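Local coordinates for protein malyl-CoA lyase/beta-methylmalyl-CoA lyase (Methylobacterium extorquens, PDB 5UGR) that is a magnesium-binding TIM-barrel enzyme of the HpcH/HpaI aldolase/citrate lyase family, present here as an assembly of six subunits, at residues I102-V107 with F135-E140; E159-G164 with Y220-I225; V38-L43 with T72-I77; G108-V113 with E149-S154; L143-V148 with L207-R212. One frame throughout, in Å; residues are numbered along the deposited sequence. Where two conformers were deposited one is given.

Contact 1: I102-V107 with F135-E140. With MG (magnesium ion), chain B.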
# COMPACT_ATOMS: atom_id res chain seq x y z
N ILE A 102 -12.91 22.57 -13.66
CA ILE A 102 -13.18 21.46 -14.57
C ILE A 102 -13.83 20.31 -13.78
O ILE A 102 -13.34 19.98 -12.67
CB ILE A 102 -11.87 20.97 -15.24
CG1 ILE A 102 -11.36 22.03 -16.22
CG2 ILE A 102 -12.07 19.64 -15.94
CD1 ILE A 102 -9.97 21.79 -16.77
N LEU A 103 -14.94 19.82 -14.31
CA LEU A 103 -15.66 18.65 -13.81
C LEU A 103 -15.19 17.44 -14.66
O LEU A 103 -15.41 17.38 -15.87
CB LEU A 103 -17.17 18.85 -13.86
CG LEU A 103 -18.06 17.65 -13.61
CD1 LEU A 103 -17.70 16.96 -12.29
CD2 LEU A 103 -19.52 18.09 -13.60
N ILE A 104 -14.50 16.51 -13.98
CA ILE A 104 -13.90 15.36 -14.62
C ILE A 104 -14.90 14.20 -14.43
O ILE A 104 -15.23 13.84 -13.30
CB ILE A 104 -12.56 14.95 -14.01
CG1 ILE A 104 -11.59 16.12 -13.93
CG2 ILE A 104 -11.94 13.80 -14.79
CD1 ILE A 104 -10.35 15.86 -13.08
N PRO A 105 -15.40 13.61 -15.52
CA PRO A 105 -16.40 12.55 -15.44
C PRO A 105 -15.80 11.15 -15.22
O PRO A 105 -14.62 10.91 -15.54
CB PRO A 105 -17.10 12.63 -16.82
CG PRO A 105 -15.94 12.97 -17.72
CD PRO A 105 -15.11 13.95 -16.94
N LYS A 106 -16.64 10.29 -14.62
CA LYS A 106 -16.34 8.86 -14.62
C LYS A 106 -15.04 8.52 -13.94
O LYS A 106 -14.34 7.59 -14.30
CB LYS A 106 -16.41 8.23 -16.01
CG LYS A 106 -17.67 8.55 -16.77
CD LYS A 106 -17.72 7.95 -18.14
CE LYS A 106 -16.44 8.08 -18.98
NZ LYS A 106 -16.68 7.63 -20.41
N VAL A 107 -14.66 9.30 -12.93
CA VAL A 107 -13.31 9.10 -12.35
C VAL A 107 -13.25 7.73 -11.64
O VAL A 107 -14.15 7.36 -10.89
CB VAL A 107 -12.93 10.24 -11.37
CG1 VAL A 107 -11.59 9.98 -10.67
CG2 VAL A 107 -12.88 11.55 -12.13
N PHE A 135 -10.83 21.56 -9.43
CA PHE A 135 -11.45 20.36 -9.96
C PHE A 135 -12.67 19.91 -9.12
O PHE A 135 -12.66 19.94 -7.85
CB PHE A 135 -10.50 19.18 -10.03
CG PHE A 135 -9.34 19.30 -11.00
CD1 PHE A 135 -9.36 20.16 -12.10
CD2 PHE A 135 -8.27 18.45 -10.89
CE1 PHE A 135 -8.33 20.17 -13.01
CE2 PHE A 135 -7.24 18.46 -11.82
CZ PHE A 135 -7.27 19.35 -12.89
N GLU A 136 -13.66 19.40 -9.82
CA GLU A 136 -14.73 18.61 -9.23
C GLU A 136 -14.64 17.25 -9.94
O GLU A 136 -14.37 17.17 -11.13
CB GLU A 136 -16.11 19.23 -9.48
CG GLU A 136 -17.30 18.45 -8.92
CD GLU A 136 -18.62 19.23 -9.20
OE1 GLU A 136 -18.66 20.44 -8.84
OE2 GLU A 136 -19.56 18.60 -9.80
N VAL A 137 -14.86 16.16 -9.19
CA VAL A 137 -14.91 14.82 -9.78
C VAL A 137 -16.28 14.24 -9.66
O VAL A 137 -16.95 14.38 -8.65
CB VAL A 137 -13.85 13.90 -9.17
CG1 VAL A 137 -12.45 14.35 -9.49
CG2 VAL A 137 -14.08 13.68 -7.77
N LEU A 138 -16.69 13.56 -10.71
CA LEU A 138 -17.91 12.76 -10.69
C LEU A 138 -17.59 11.33 -10.28
O LEU A 138 -16.73 10.66 -10.91
CB LEU A 138 -18.55 12.76 -12.08
CG LEU A 138 -19.78 13.63 -12.22
CD1 LEU A 138 -19.99 14.10 -13.64
CD2 LEU A 138 -21.00 12.94 -11.67
N ILE A 139 -18.25 10.89 -9.20
CA ILE A 139 -18.23 9.49 -8.76
C ILE A 139 -19.55 8.93 -9.29
O ILE A 139 -20.65 9.20 -8.73
CB ILE A 139 -18.07 9.40 -7.24
CG1 ILE A 139 -16.82 10.12 -6.76
CG2 ILE A 139 -18.08 7.92 -6.82
CD1 ILE A 139 -15.53 9.59 -7.25
N GLU A 140 -19.45 8.22 -10.41
CA GLU A 140 -20.63 7.83 -11.20
C GLU A 140 -20.46 6.42 -11.77
O GLU A 140 -21.16 6.05 -12.70
CB GLU A 140 -20.93 8.84 -12.30
CG GLU A 140 -19.83 8.98 -13.35
CD GLU A 140 -20.19 9.93 -14.49
OE1 GLU A 140 -21.29 9.72 -15.04
OE2 GLU A 140 -19.37 10.81 -14.80
MG MG B . -22.24 10.54 -16.62
O HOH W 1 -16.92 7.42 -11.42
O HOH W 2 -20.96 12.14 -16.57
O HOH W 3 -23.53 11.54 -15.34
O HOH W 4 -20.98 9.64 -18.07
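L103 sets its CD1 methyl against the acid end of E136, 3.5 Å from OE2, the two side chains slanting past each other on one face of the sheet. L103 CG is anti to the backbone N (chi1 169°); from there chi2 (53°) places CD1, 3.9 Å from CD1 of L138. E136 is extended, so its CH2 groups lie on leucine while OE2 is hydrogen-bonded to S162 on the next strand. On the other face, I104 sets CD1 over the F135 ring as a CH-pi contact, 4.2 Å from the centroid. Close by, V107 and V137 cross at about a right angle, CG2 meeting CG1 at 3.9 Å. Compact branched residues suit this face, where helix 110-127 covers the sheet. That helix connects the two strands, which are parallel neighbours in an eight-stranded TIM barrel and are hydrogen-bonded through the amides of E136, I104 and L138. Past the strand ends, E140 points its carboxylate at the magnesium ion, and OE1 binds it at 2.0 Å alongside D45 and D167. Its other oxygen, OE2, accepts the backbone N of K106 at 2.8 Å, on the anti side and 31° out of the carboxylate plane. A water on the metal also donates to OE2, 2.7 Å away, so both oxygens of E140 are held. The lysine tip itself leads off to D81 and to D304 of the second subunit.

Contact 2: E159-G164 with Y220-I225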
# COMPACT_ATOMS: atom_id res chain seq x y z
N GLU A 159 -11.66 20.06 -5.18
CA GLU A 159 -12.57 20.77 -4.29
C GLU A 159 -13.86 20.08 -3.92
O GLU A 159 -14.44 20.41 -2.87
CB GLU A 159 -12.99 22.13 -4.87
CG GLU A 159 -11.84 23.03 -5.26
CD GLU A 159 -12.32 24.40 -5.78
OE1 GLU A 159 -11.50 25.04 -6.49
OE2 GLU A 159 -13.49 24.77 -5.48
N ALA A 160 -14.33 19.12 -4.72
CA ALA A 160 -15.72 18.66 -4.61
C ALA A 160 -15.87 17.34 -5.35
O ALA A 160 -15.14 17.07 -6.31
CB ALA A 160 -16.65 19.69 -5.23
N MET A 161 -16.85 16.55 -4.91
CA MET A 161 -17.25 15.32 -5.61
C MET A 161 -18.76 15.36 -5.79
O MET A 161 -19.48 15.71 -4.83
CB MET A 161 -16.87 14.05 -4.83
CG MET A 161 -15.49 14.03 -4.20
SD MET A 161 -15.05 12.46 -3.37
CE MET A 161 -13.70 12.11 -4.46
N SER A 162 -19.20 15.00 -7.01
CA SER A 162 -20.62 14.84 -7.27
C SER A 162 -20.96 13.36 -7.41
O SER A 162 -20.23 12.64 -8.08
CB SER A 162 -21.04 15.54 -8.56
OG SER A 162 -21.13 16.96 -8.42
N PHE A 163 -22.10 12.95 -6.78
CA PHE A 163 -22.63 11.60 -6.91
C PHE A 163 -23.50 11.53 -8.13
O PHE A 163 -24.64 12.01 -8.14
CB PHE A 163 -23.33 11.20 -5.65
CG PHE A 163 -24.03 9.90 -5.75
CD1 PHE A 163 -23.35 8.79 -6.20
CD2 PHE A 163 -25.41 9.80 -5.51
CE1 PHE A 163 -24.02 7.57 -6.34
CE2 PHE A 163 -26.07 8.57 -5.62
CZ PHE A 163 -25.39 7.49 -6.07
N GLY A 164 -22.98 10.88 -9.19
CA GLY A 164 -23.72 10.73 -10.44
C GLY A 164 -24.65 9.56 -10.39
O GLY A 164 -24.34 8.46 -10.88
N TYR A 220 -11.42 14.59 3.83
CA TYR A 220 -10.32 15.14 3.06
C TYR A 220 -10.57 16.57 2.54
O TYR A 220 -9.79 17.04 1.67
CB TYR A 220 -9.87 14.14 2.02
CG TYR A 220 -9.37 12.86 2.65
CD1 TYR A 220 -8.28 12.87 3.52
CD2 TYR A 220 -9.98 11.65 2.40
CE1 TYR A 220 -7.85 11.71 4.12
CE2 TYR A 220 -9.56 10.47 2.99
CZ TYR A 220 -8.47 10.49 3.84
OH TYR A 220 -8.02 9.33 4.46
N GLY A 221 -11.58 17.25 3.11
CA GLY A 221 -11.76 18.69 2.91
C GLY A 221 -12.54 19.14 1.68
O GLY A 221 -12.41 20.29 1.26
N LEU A 222 -13.30 18.21 1.10
CA LEU A 222 -14.05 18.48 -0.13
C LEU A 222 -15.54 18.71 0.12
O LEU A 222 -16.10 18.26 1.10
CB LEU A 222 -13.90 17.30 -1.08
CG LEU A 222 -12.50 16.75 -1.30
CD1 LEU A 222 -12.50 15.55 -2.24
CD2 LEU A 222 -11.53 17.80 -1.77
N ARG A 223 -16.21 19.34 -0.87
CA ARG A 223 -17.67 19.52 -0.86
C ARG A 223 -18.36 18.26 -1.40
O ARG A 223 -18.08 17.90 -2.54
CB ARG A 223 -18.06 20.73 -1.72
CG ARG A 223 -17.39 22.04 -1.35
CD ARG A 223 -17.94 23.19 -2.17
NE ARG A 223 -17.56 23.21 -3.56
CZ ARG A 223 -16.41 23.73 -4.03
NH1 ARG A 223 -16.21 23.77 -5.37
NH2 ARG A 223 -15.47 24.19 -3.19
N PRO A 224 -19.29 17.66 -0.62
CA PRO A 224 -20.09 16.56 -1.15
C PRO A 224 -21.37 17.11 -1.80
O PRO A 224 -22.18 17.77 -1.12
CB PRO A 224 -20.43 15.75 0.10
CG PRO A 224 -20.16 16.60 1.29
CD PRO A 224 -19.55 17.89 0.82
N ILE A 225 -21.53 16.75 -3.09
CA ILE A 225 -22.62 17.27 -3.92
C ILE A 225 -23.42 16.09 -4.45
O ILE A 225 -22.86 15.10 -4.96
CB ILE A 225 -22.09 18.11 -5.12
CG1 ILE A 225 -21.09 19.17 -4.63
CG2 ILE A 225 -23.26 18.71 -5.87
CD1 ILE A 225 -21.63 20.19 -3.68
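R223 and E159 lie side by side on neighbouring parallel strands of the TIM barrel, pointing the same way, and the arginine touches its neighbour strand from root to tip. Its CB sits 3.9 Å from CB of A160, the residue it pairs with; a bare methyl suits the place because it leaves the long side chain room to pass. CG comes next, 3.7 Å from E159 O, the same carbonyl that accepts the R223 backbone N. A bend at chi3 (-72°) then sets NE beside A160 CB at 4.0 Å, and NE is hydrogen-bonded to H14. At the tip, NH1 and NH2 close end-on around a single oxygen, E159 OE2. NH1 is 2.9 Å from that OE2 and NH2 3.1 Å from it, with the oxygen nearly in the guanidinium plane. The carboxylate is turned 77° from that plane and is met on its anti side. R12 also bridges to OE2, so this one buried oxygen answers two arginines, which would probably favour its charged form. Along the strands, the amides of M161, I225 and F163 tie the backbones together. The backbone N of A160 itself is buried by the contact with no partner in the model. Farther on, OG of S162, hydrogen-bonded to E136 and W254, rests 3.6 Å from CB of I225.

Contact 3: V38-L43 with T72-I77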
# COMPACT_ATOMS: atom_id res chain seq x y z
N VAL A 38 -23.44 27.40 -9.15
CA VAL A 38 -22.40 26.78 -9.96
C VAL A 38 -23.07 26.35 -11.26
O VAL A 38 -24.18 25.83 -11.23
CB VAL A 38 -21.85 25.49 -9.25
CG1 VAL A 38 -20.81 24.78 -10.10
CG2 VAL A 38 -21.24 25.82 -7.88
N ILE A 39 -22.41 26.57 -12.39
CA ILE A 39 -22.89 26.08 -13.67
C ILE A 39 -21.80 25.27 -14.33
O ILE A 39 -20.64 25.71 -14.36
CB ILE A 39 -23.30 27.25 -14.65
CG1 ILE A 39 -24.52 27.96 -14.07
CG2 ILE A 39 -23.59 26.69 -16.06
CD1 ILE A 39 -25.00 29.16 -14.90
N PHE A 40 -22.15 24.09 -14.84
CA PHE A 40 -21.23 23.43 -15.76
C PHE A 40 -21.79 23.40 -17.15
O PHE A 40 -22.96 23.10 -17.36
CB PHE A 40 -20.74 22.03 -15.28
CG PHE A 40 -21.71 20.90 -15.37
CD1 PHE A 40 -21.94 20.21 -16.54
CD2 PHE A 40 -22.27 20.37 -14.20
CE1 PHE A 40 -22.76 19.10 -16.57
CE2 PHE A 40 -23.07 19.26 -14.21
CZ PHE A 40 -23.30 18.60 -15.43
N LEU A 41 -20.91 23.80 -18.07
CA LEU A 41 -21.17 23.73 -19.48
C LEU A 41 -20.69 22.39 -20.00
O LEU A 41 -19.48 22.07 -19.87
CB LEU A 41 -20.50 24.91 -20.19
CG LEU A 41 -20.82 26.31 -19.61
CD1 LEU A 41 -20.12 27.40 -20.44
CD2 LEU A 41 -22.36 26.55 -19.55
N ASP A 42 -21.61 21.60 -20.53
CA ASP A 42 -21.35 20.19 -20.75
C ASP A 42 -20.84 19.89 -22.17
O ASP A 42 -21.42 20.35 -23.19
CB ASP A 42 -22.66 19.45 -20.51
CG ASP A 42 -22.49 17.94 -20.37
OD1 ASP A 42 -21.34 17.46 -20.14
OD2 ASP A 42 -23.55 17.24 -20.48
N LEU A 43 -19.78 19.10 -22.24
CA LEU A 43 -19.27 18.54 -23.50
C LEU A 43 -19.48 17.06 -23.60
O LEU A 43 -19.18 16.46 -24.63
CB LEU A 43 -17.75 18.83 -23.61
CG LEU A 43 -17.39 20.33 -23.53
CD1 LEU A 43 -16.21 20.64 -22.64
CD2 LEU A 43 -17.14 20.85 -24.88
N THR A 72 -19.69 30.30 -10.07
CA THR A 72 -18.56 29.39 -10.32
C THR A 72 -18.83 28.69 -11.66
O THR A 72 -19.80 27.94 -11.77
CB THR A 72 -18.40 28.37 -9.20
OG1 THR A 72 -18.18 29.04 -7.95
CG2 THR A 72 -17.28 27.40 -9.46
N MET A 73 -17.95 28.93 -12.63
CA MET A 73 -18.15 28.45 -13.99
C MET A 73 -17.24 27.26 -14.26
O MET A 73 -16.01 27.32 -14.05
CB MET A 73 -17.90 29.57 -15.01
CG MET A 73 -18.95 30.67 -14.96
SD MET A 73 -20.67 30.09 -15.12
CE MET A 73 -20.59 29.22 -16.71
N MET A 74 -17.86 26.19 -14.74
CA MET A 74 -17.20 24.91 -14.93
C MET A 74 -17.49 24.34 -16.32
O MET A 74 -18.49 24.70 -16.93
CB MET A 74 -17.71 23.96 -13.81
CG MET A 74 -16.99 22.61 -13.64
SD MET A 74 -17.19 21.96 -11.96
CE MET A 74 -18.97 21.71 -11.90
N ILE A 75 -16.64 23.43 -16.77
CA ILE A 75 -16.98 22.59 -17.92
C ILE A 75 -16.92 21.12 -17.49
O ILE A 75 -16.04 20.75 -16.68
CB ILE A 75 -16.04 22.80 -19.11
CG1 ILE A 75 -14.53 22.64 -18.73
CG2 ILE A 75 -16.29 24.14 -19.77
CD1 ILE A 75 -13.50 22.78 -19.82
N ARG A 76 -17.86 20.33 -18.01
CA ARG A 76 -17.77 18.87 -17.87
C ARG A 76 -17.11 18.37 -19.17
O ARG A 76 -17.69 18.42 -20.26
CB ARG A 76 -19.06 18.17 -17.60
CG ARG A 76 -18.84 16.64 -17.48
CD ARG A 76 -20.02 15.87 -16.94
NE ARG A 76 -21.24 15.97 -17.77
CZ ARG A 76 -22.41 15.42 -17.45
NH1 ARG A 76 -22.51 14.69 -16.34
NH2 ARG A 76 -23.52 15.64 -18.16
N ILE A 77 -15.82 18.02 -19.04
CA ILE A 77 -15.05 17.48 -20.14
C ILE A 77 -15.47 16.07 -20.49
O ILE A 77 -16.15 15.41 -19.72
CB ILE A 77 -13.53 17.56 -19.91
CG1 ILE A 77 -13.10 16.73 -18.67
CG2 ILE A 77 -13.11 19.00 -19.70
CD1 ILE A 77 -11.62 16.72 -18.45
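D42 and R76 form a side-on salt bridge at the C-terminal ends of two neighbouring parallel strands of the TIM barrel, strands 38-42 and 72-76, which helix 52-65 connects. NE of R76 reaches D42 OD1 at 2.8 Å, and NH2 reaches D42 OD2 at the same 2.8 Å. Both bonds are almost straight and lie in the guanidinium plane, but they meet the aspartate from above its carboxylate, about 50° out of plane. Two bonds fix the rotation of the guanidinium, whose side chain comes within about 4 Å of the bound magnesium ion. An arginine suits this place by its length: its chain runs beside the D42 and F40 side chains, bends at chi3 (61°) and still reaches the carboxylate. The next shell holds both groups. F40 lies alongside R76, pointing the same way, with CE1 over one face of the guanidinium and 3.7 Å from NE; ring and guanidinium planes are 56° apart. W254 meets the F40 ring edge-to-face. On the aspartate side, the backbone N atoms of E44 and A46 bond to OD1 and OD2, so each oxygen has a second donor and the carboxylate is unlikely to swing. Farther out, on the opposite face of the sheet, flexible M73 folds back beside I39, its SD 3.9 Å from I39 CB. L43 finishes the pairing, its backbone N bonded to R76 O at 3.0 Å, while its CB lies 3.4 Å from that same oxygen.

Contact 4: G108-V113 with E149-S154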
# COMPACT_ATOMS: atom_id res chain seq x y z
N GLY A 108 -12.19 6.99 -11.93
CA GLY A 108 -12.05 5.62 -11.42
C GLY A 108 -10.94 5.45 -10.42
O GLY A 108 -11.08 4.68 -9.48
N VAL A 109 -9.82 6.13 -10.62
CA VAL A 109 -8.63 6.00 -9.80
C VAL A 109 -7.95 7.38 -9.64
O VAL A 109 -8.16 8.28 -10.46
CB VAL A 109 -7.61 4.99 -10.37
CG1 VAL A 109 -8.20 3.61 -10.46
CG2 VAL A 109 -7.09 5.40 -11.75
N PRO A 110 -7.14 7.57 -8.60
CA PRO A 110 -6.49 8.87 -8.39
C PRO A 110 -5.67 9.37 -9.59
O PRO A 110 -5.63 10.57 -9.87
CB PRO A 110 -5.65 8.67 -7.15
CG PRO A 110 -5.99 7.41 -6.59
CD PRO A 110 -6.92 6.66 -7.48
N ALA A 111 -5.04 8.44 -10.32
CA ALA A 111 -4.18 8.84 -11.44
C ALA A 111 -5.00 9.49 -12.57
O ALA A 111 -4.43 10.26 -13.37
CB ALA A 111 -3.38 7.66 -11.98
N ASP A 112 -6.32 9.22 -12.64
CA ASP A 112 -7.17 9.93 -13.61
C ASP A 112 -7.09 11.43 -13.33
O ASP A 112 -6.99 12.28 -14.26
CB ASP A 112 -8.64 9.47 -13.52
CG ASP A 112 -8.89 8.05 -14.08
OD1 ASP A 112 -8.22 7.68 -15.05
OD2 ASP A 112 -9.84 7.44 -13.51
N VAL A 113 -7.17 11.79 -12.07
CA VAL A 113 -7.16 13.20 -11.66
C VAL A 113 -5.77 13.81 -11.87
O VAL A 113 -5.64 14.93 -12.38
CB VAL A 113 -7.65 13.37 -10.23
CG1 VAL A 113 -7.73 14.87 -9.87
CG2 VAL A 113 -9.00 12.74 -10.03
N GLU A 149 -12.06 7.01 -1.59
CA GLU A 149 -11.23 7.59 -0.56
C GLU A 149 -9.88 8.00 -1.12
O GLU A 149 -9.35 9.07 -0.79
CB GLU A 149 -11.05 6.61 0.60
CG GLU A 149 -12.35 6.21 1.28
CD GLU A 149 -13.10 5.03 0.64
OE1 GLU A 149 -12.65 4.35 -0.42
OE2 GLU A 149 -14.20 4.82 1.25
N ALA A 150 -9.29 7.15 -1.97
CA ALA A 150 -8.06 7.49 -2.65
C ALA A 150 -8.21 8.63 -3.64
O ALA A 150 -7.31 9.51 -3.74
CB ALA A 150 -7.47 6.23 -3.36
N ILE A 151 -9.32 8.66 -4.33
CA ILE A 151 -9.55 9.79 -5.27
C ILE A 151 -9.60 11.10 -4.51
O ILE A 151 -9.17 12.14 -5.00
CB ILE A 151 -10.85 9.53 -6.09
CG1 ILE A 151 -10.64 8.34 -7.06
CG2 ILE A 151 -11.28 10.78 -6.85
CD1 ILE A 151 -11.93 7.74 -7.59
N ALA A 152 -10.12 11.08 -3.27
CA ALA A 152 -10.29 12.32 -2.54
C ALA A 152 -8.99 13.08 -2.23
O ALA A 152 -9.06 14.27 -1.96
CB ALA A 152 -11.01 12.03 -1.21
N THR A 153 -7.86 12.39 -2.24
CA THR A 153 -6.56 12.98 -1.99
C THR A 153 -5.67 13.09 -3.22
O THR A 153 -4.44 13.20 -3.12
CB THR A 153 -5.82 12.30 -0.83
OG1 THR A 153 -5.56 10.95 -1.17
CG2 THR A 153 -6.62 12.42 0.49
N SER A 154 -6.29 13.12 -4.40
CA SER A 154 -5.52 12.99 -5.64
C SER A 154 -4.99 14.26 -6.26
O SER A 154 -4.21 14.15 -7.21
CB SER A 154 -6.39 12.27 -6.67
OG SER A 154 -7.57 12.98 -6.99
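P110 and I151 bring their backbones together, CA to CA 4.5 Å, where the first turn of helix 110-127 meets the short helix that starts at residue 148. From I151 the chain makes a type I turn to S154, which comes back against the first segment. No hydrogen bond crosses between them, so side-chain fit carries the contact. The proline ring stands at about a right angle to the I151 side chain and puts CG 3.7 Å from CB of A150. Proline suits a first helical turn, since it has no N-H to leave unpaired, and alanine opposite lets the ring come close. I151 reaches past the ring to the backbone leading into the helix, with CD1 3.7 Å from G108 O; its slim, flexible end fits against the backbone of G108 and V109. S154 lies against P110 and V113, its OG 3.3 Å from V113 CB. That hydroxyl is aimed by chi1 (62°) at its own turn, giving its proton to I151 O at 2.7 Å, in the carbonyl plane and on a lone pair. Across the helix start, D112 OD2 accepts both G108 N, at 2.9 Å, and V109 N, at 3.2 Å, and D112 also bonds to S2 and F3 of the second subunit. The contact belongs to the outer helical layer of a TIM barrel, joining the helix after strand 101-104 to the turn that leads toward strand 158-163.

Contact 5: L143-V148 with L207-R212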
# COMPACT_ATOMS: atom_id res chain seq x y z
N LEU A 143 -16.44 1.52 -10.12
CA LEU A 143 -14.98 1.67 -9.99
C LEU A 143 -14.61 2.88 -9.19
O LEU A 143 -13.76 2.79 -8.26
CB LEU A 143 -14.26 1.70 -11.36
CG LEU A 143 -12.71 1.71 -11.38
CD1 LEU A 143 -12.10 0.48 -10.73
CD2 LEU A 143 -12.22 1.92 -12.80
N GLY A 144 -15.19 4.03 -9.53
CA GLY A 144 -14.90 5.22 -8.75
C GLY A 144 -15.34 5.09 -7.30
O GLY A 144 -14.63 5.53 -6.37
N MET A 145 -16.52 4.50 -7.07
CA MET A 145 -16.98 4.31 -5.70
C MET A 145 -16.02 3.42 -4.91
O MET A 145 -15.78 3.65 -3.73
CB MET A 145 -18.39 3.73 -5.71
CG MET A 145 -19.03 3.67 -4.35
SD MET A 145 -19.27 5.26 -3.51
CE MET A 145 -20.48 6.03 -4.57
N ALA A 146 -15.50 2.38 -5.55
CA ALA A 146 -14.54 1.47 -4.89
C ALA A 146 -13.19 2.10 -4.53
O ALA A 146 -12.46 1.59 -3.68
CB ALA A 146 -14.32 0.28 -5.79
N ASN A 147 -12.87 3.27 -5.16
CA ASN A 147 -11.64 3.98 -4.98
C ASN A 147 -11.86 5.40 -4.45
O ASN A 147 -10.94 6.22 -4.51
CB ASN A 147 -10.84 3.98 -6.28
CG ASN A 147 -10.37 2.60 -6.64
OD1 ASN A 147 -9.48 2.06 -5.98
ND2 ASN A 147 -10.95 2.02 -7.62
N VAL A 148 -13.04 5.68 -3.89
CA VAL A 148 -13.39 7.08 -3.63
C VAL A 148 -12.51 7.75 -2.61
O VAL A 148 -12.19 8.94 -2.73
CB VAL A 148 -14.89 7.20 -3.29
CG1 VAL A 148 -15.29 6.52 -2.00
CG2 VAL A 148 -15.37 8.65 -3.37
N LEU A 207 -28.22 5.09 -0.20
CA LEU A 207 -27.64 5.35 1.14
C LEU A 207 -26.18 4.99 1.17
O LEU A 207 -25.33 5.78 1.63
CB LEU A 207 -28.44 4.58 2.20
CG LEU A 207 -28.03 4.81 3.65
CD1 LEU A 207 -29.23 4.54 4.56
CD2 LEU A 207 -26.82 3.99 4.08
N PHE A 208 -25.84 3.78 0.71
CA PHE A 208 -24.44 3.38 0.77
C PHE A 208 -23.51 4.29 -0.02
O PHE A 208 -22.50 4.80 0.49
CB PHE A 208 -24.30 1.90 0.34
CG PHE A 208 -22.86 1.41 0.42
CD1 PHE A 208 -21.97 1.56 -0.66
CD2 PHE A 208 -22.39 0.86 1.58
CE1 PHE A 208 -20.68 1.12 -0.58
CE2 PHE A 208 -21.08 0.43 1.67
CZ PHE A 208 -20.22 0.54 0.59
N ALA A 209 -23.89 4.53 -1.26
CA ALA A 209 -23.13 5.38 -2.15
C ALA A 209 -22.95 6.79 -1.61
O ALA A 209 -21.83 7.34 -1.58
CB ALA A 209 -23.78 5.42 -3.52
N GLN A 210 -24.07 7.38 -1.19
CA GLN A 210 -24.01 8.76 -0.67
C GLN A 210 -23.17 8.90 0.59
O GLN A 210 -22.37 9.81 0.71
CB GLN A 210 -25.43 9.29 -0.42
CG GLN A 210 -26.16 9.61 -1.74
CD GLN A 210 -27.56 10.14 -1.50
OE1 GLN A 210 -28.23 9.74 -0.56
NE2 GLN A 210 -28.00 11.05 -2.34
N ASN A 211 -23.33 7.95 1.51
CA ASN A 211 -22.58 8.01 2.75
C ASN A 211 -21.11 7.76 2.48
O ASN A 211 -20.25 8.41 3.08
CB ASN A 211 -23.09 7.03 3.79
CG ASN A 211 -24.32 7.56 4.58
OD1 ASN A 211 -24.18 8.16 5.66
ND2 ASN A 211 -25.51 7.34 4.04
N ARG A 212 -20.77 6.80 1.64
CA ARG A 212 -19.34 6.55 1.40
C ARG A 212 -18.68 7.73 0.75
O ARG A 212 -17.56 8.11 1.15
CB ARG A 212 -19.11 5.29 0.59
CG ARG A 212 -17.63 4.89 0.56
CD ARG A 212 -17.45 3.53 -0.11
NE ARG A 212 -16.04 3.28 -0.31
CZ ARG A 212 -15.55 2.25 -0.94
NH1 ARG A 212 -16.37 1.32 -1.48
NH2 ARG A 212 -14.24 2.21 -1.14
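M145 and A209 mark the nearest backbone approach, CA to CA 7.2 Å, between helix 142-146 and the first turns of helix 207-220. Both belong to the helical layer around the TIM barrel, one following strand 134-139 and the other leading to strand 223-226. M145, bent at chi2 and chi3, turns its methyl onto the second helix, CE 3.5 Å from CB of A209. Small alanine lets the flexible thioether settle close to the helix surface, and its SD lies 3.8 Å from A209 O. The return reach is made by R212, modelled in two conformers, of which one is described. Its chain is extended from CG to NE, with CG anti to the backbone N (chi1 -169°), and slides past V148 in the opposite direction. CG1 of V148 touches it 3.7 Å from NE. The guanidinium turns one face to M145 O, which stands 3.1 Å above its plane, over the centre. From there the nitrogens point poorly for hydrogen bonds to that oxygen, and the attraction is probably electrostatic, the carbonyl oxygen facing a delocalised positive charge. NH2 makes a weak bond to A146 O at 3.2 Å, but its main partner is E149, through a salt bridge. A second subunit packs against this region, with its F208 ring meeting F208 here edge-to-face. N147, at the N-cap position of helix 148-151, bonds through ND2 to Y220 OH of that subunit and turns the same ND2 back to the preceding helix, 3.0 Å from L143 O.

Contacts 1, 2 and 3 are strand pairs of the same barrel. Contacts 1 and 3 meet where L103 N bonds to I75 O at 2.8 Å, and contacts 1 and 2 where S162 OG lies 2.7 Å from E136 OE2. Contacts 2 and 3 sit with centres 15 Å apart and do not touch. Contacts 4 and 5 lie outside the sheet and are joined by the salt bridge from E149 OE1 to R212 NH2, 2.8 Å. V113 of contact 4 packs on F135 of contact 1. Contact 1 supplies a magnesium ligand and the R76 side chain of contact 3 comes within about 4 Å of the ion, whereas the M145 side chain of contact 5 is about 13 Å from it.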